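Local atomic coordinates of Lmo0651 protein (Listeria monocytogenes serovar 1/2a, PDB entry 6EP3), a protein that probably binds regulatory DNA as a GntR-family transcription factor, controlling expression of the Listeria Agr system and mediating virulence. Residues F40-S43 with R44-R48. Residues are numbered along the deposited sequence; the frame is centred on the assembly and turned at random.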
ATOM      1  N   PHE B  40      12.427 -26.718  -9.710  1.00 90.32           N
ATOM      2  CA  PHE B  40      11.092 -26.783 -10.292  1.00 84.25           C
ATOM      3  C   PHE B  40      11.082 -27.370 -11.697  1.00 81.55           C
ATOM      4  O   PHE B  40       9.997 -27.585 -12.250  1.00 85.08           O
ATOM      5  CB  PHE B  40      10.458 -25.389 -10.331  1.00 83.41           C
ATOM      6  CG  PHE B  40      10.346 -24.728  -8.987  1.00 87.92           C
ATOM      7  CD1 PHE B  40      10.182 -25.477  -7.833  1.00 89.80           C
ATOM      8  CD2 PHE B  40      10.400 -23.347  -8.881  1.00 90.58           C
ATOM      9  CE1 PHE B  40      10.075 -24.859  -6.598  1.00 89.61           C
ATOM     10  CE2 PHE B  40      10.292 -22.724  -7.648  1.00 92.28           C
ATOM     11  CZ  PHE B  40      10.130 -23.482  -6.506  1.00 90.12           C
ATOM     12  N   GLY B  41      12.246 -27.632 -12.286  1.00 78.15           N
ATOM     13  CA  GLY B  41      12.277 -28.096 -13.659  1.00 82.34           C
ATOM     14  C   GLY B  41      11.803 -27.082 -14.666  1.00 86.42           C
ATOM     15  O   GLY B  41      11.333 -27.453 -15.743  1.00 86.43           O
ATOM     16  N   VAL B  42      11.903 -25.805 -14.337  1.00 92.12           N
ATOM     17  CA  VAL B  42      11.397 -24.734 -15.179  1.00 94.39           C
ATOM     18  C   VAL B  42      12.544 -23.905 -15.730  1.00 97.64           C
ATOM     19  O   VAL B  42      13.681 -23.943 -15.245  1.00 94.96           O
ATOM     20  CB  VAL B  42      10.396 -23.845 -14.410  1.00 90.71           C
ATOM     21  CG1 VAL B  42       9.398 -24.714 -13.684  1.00 89.25           C
ATOM     22  CG2 VAL B  42      11.132 -22.970 -13.403  1.00 90.55           C
ATOM     23  N   SER B  43      12.241 -23.161 -16.790  1.00103.18           N
ATOM     24  CA  SER B  43      13.151 -22.156 -17.307  1.00107.26           C
ATOM     25  C   SER B  43      13.117 -20.937 -16.389  1.00111.09           C
ATOM     26  O   SER B  43      12.335 -20.864 -15.439  1.00120.27           O
ATOM     27  CB  SER B  43      12.782 -21.785 -18.742  1.00108.34           C
ATOM     28  OG  SER B  43      13.754 -20.927 -19.309  1.00112.50           O
ATOM     29  N   ARG B  44      13.971 -19.957 -16.670  1.00103.17           N
ATOM     30  CA  ARG B  44      14.031 -18.798 -15.792  1.00105.05           C
ATOM     31  C   ARG B  44      12.970 -17.755 -16.115  1.00103.42           C
ATOM     32  O   ARG B  44      12.711 -16.885 -15.278  1.00107.91           O
ATOM     33  CB  ARG B  44      15.425 -18.170 -15.843  1.00106.99           C
ATOM     34  CG  ARG B  44      16.329 -18.640 -14.712  1.00110.03           C
ATOM     35  CD  ARG B  44      17.172 -17.510 -14.138  1.00115.52           C
ATOM     36  NE  ARG B  44      16.410 -16.564 -13.328  1.00115.51           N
ATOM     37  CZ  ARG B  44      16.121 -15.323 -13.708  1.00114.99           C
ATOM     38  NH1 ARG B  44      16.516 -14.886 -14.895  1.00114.29           N
ATOM     39  NH2 ARG B  44      15.437 -14.524 -12.901  1.00113.13           N
ATOM     40  N   SER B  45      12.345 -17.823 -17.291  1.00100.28           N
ATOM     41  CA  SER B  45      11.310 -16.846 -17.628  1.00 98.74           C
ATOM     42  C   SER B  45      10.133 -16.875 -16.662  1.00 95.43           C
ATOM     43  O   SER B  45       9.699 -15.793 -16.227  1.00 93.78           O
ATOM     44  CB  SER B  45      10.846 -17.051 -19.074  1.00101.03           C
ATOM     45  OG  SER B  45       9.656 -16.320 -19.327  1.00 98.47           O
ATOM     46  N   PRO B  46       9.561 -18.036 -16.287  1.00 90.41           N
ATOM     47  CA  PRO B  46       8.496 -18.016 -15.273  1.00 90.96           C
ATOM     48  C   PRO B  46       9.001 -17.567 -13.912  1.00 94.07           C
ATOM     49  O   PRO B  46       8.444 -16.645 -13.304  1.00100.15           O
ATOM     50  CB  PRO B  46       8.003 -19.470 -15.246  1.00 89.06           C
ATOM     51  CG  PRO B  46       9.127 -20.268 -15.811  1.00 86.71           C
ATOM     52  CD  PRO B  46       9.746 -19.389 -16.846  1.00 83.61           C
ATOM     53  N   LEU B  47      10.074 -18.211 -13.444  1.00 94.67           N
ATOM     54  CA  LEU B  47      10.628 -17.936 -12.121  1.00 90.54           C
ATOM     55  C   LEU B  47      10.877 -16.446 -11.921  1.00 85.98           C
ATOM     56  O   LEU B  47      10.355 -15.835 -10.979  1.00 90.25           O
ATOM     57  CB  LEU B  47      11.918 -18.739 -11.933  1.00 91.64           C
ATOM     58  CG  LEU B  47      12.779 -18.447 -10.706  1.00 93.33           C
ATOM     59  CD1 LEU B  47      13.226 -19.749 -10.093  1.00 97.71           C
ATOM     60  CD2 LEU B  47      13.981 -17.595 -11.084  1.00 95.76           C
ATOM     61  N   ARG B  48      11.677 -15.850 -12.810  1.00 78.78           N
ATOM     62  CA  ARG B  48      11.900 -14.408 -12.797  1.00 76.08           C
ATOM     63  C   ARG B  48      10.589 -13.657 -12.610  1.00 77.19           C
ATOM     64  O   ARG B  48      10.437 -12.866 -11.670  1.00 76.71           O
ATOM     65  CB  ARG B  48      12.592 -13.987 -14.097  1.00 77.81           C
ATOM     66  CG  ARG B  48      12.406 -12.530 -14.483  1.00 89.82           C
ATOM     67  CD  ARG B  48      13.242 -12.173 -15.707  1.00 96.11           C
ATOM     68  NE  ARG B  48      14.653 -11.994 -15.376  1.00107.61           N
ATOM     69  CZ  ARG B  48      15.654 -12.236 -16.216  1.00113.33           C
ATOM     70  NH1 ARG B  48      15.397 -12.676 -17.440  1.00110.89           N
ATOM     71  NH2 ARG B  48      16.910 -12.044 -15.832  1.00114.30           N
TER
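Ser43 leads straight into Arg44 where the turn after helix 33-40 runs into helix 44-56, and the serine hydroxyl lies beside the first backbone amide of the new segment: OG of Ser43 is 2.8 Å from N of Arg44. The torsion that carries OG there sets it opposite the serine's own N and next to its carbonyl carbon (chi1 -173°). Arg44 bends at its second and third torsions, and its NH2 reaches a salt bridge with OE1 of Glu33 in the preceding helix. The side chain of Ser45 lies about 4 Å from a bound sulfate. Pro46 makes the main apolar contact with the turn. Its CG lies 4.0 Å from CB of Val42, the two side chains passing each other in opposite directions, and the same CG is 3.3 Å from the Ser43 carbonyl O, which CD also approaches. Leu47 brings CB to 4.1 Å from that oxygen, and its side chain reaches back onto Leu36 and Ala37. At Arg48, N donates to O of Arg44 (2.9 Å), an early helical turn. The guanidinium groups of Arg44 and Arg48 meet edge to face: NH1 of Arg44 sits 3.0 Å above the plane of Arg48, over its centre, though as two donors they cannot bond each other. NH1 of Arg48 contacts a sulfate ion, probably from the crystallisation liquor, as a charged pair. Helix 33-40 ends in a Schellman motif with Gly41, at positive phi, as the C-prime residue, and the turn joins the two helices of the helix-turn-helix in the GntR-type winged domain. Chemically, apolar Val42 and Pro46 pack on helix 8-21, whereas Glu33 probably offsets the charge of Arg44 and the sulfate that of Arg48; the sulfate marks a place for an anion, consistent with, though no proof of, contact to a DNA phosphate.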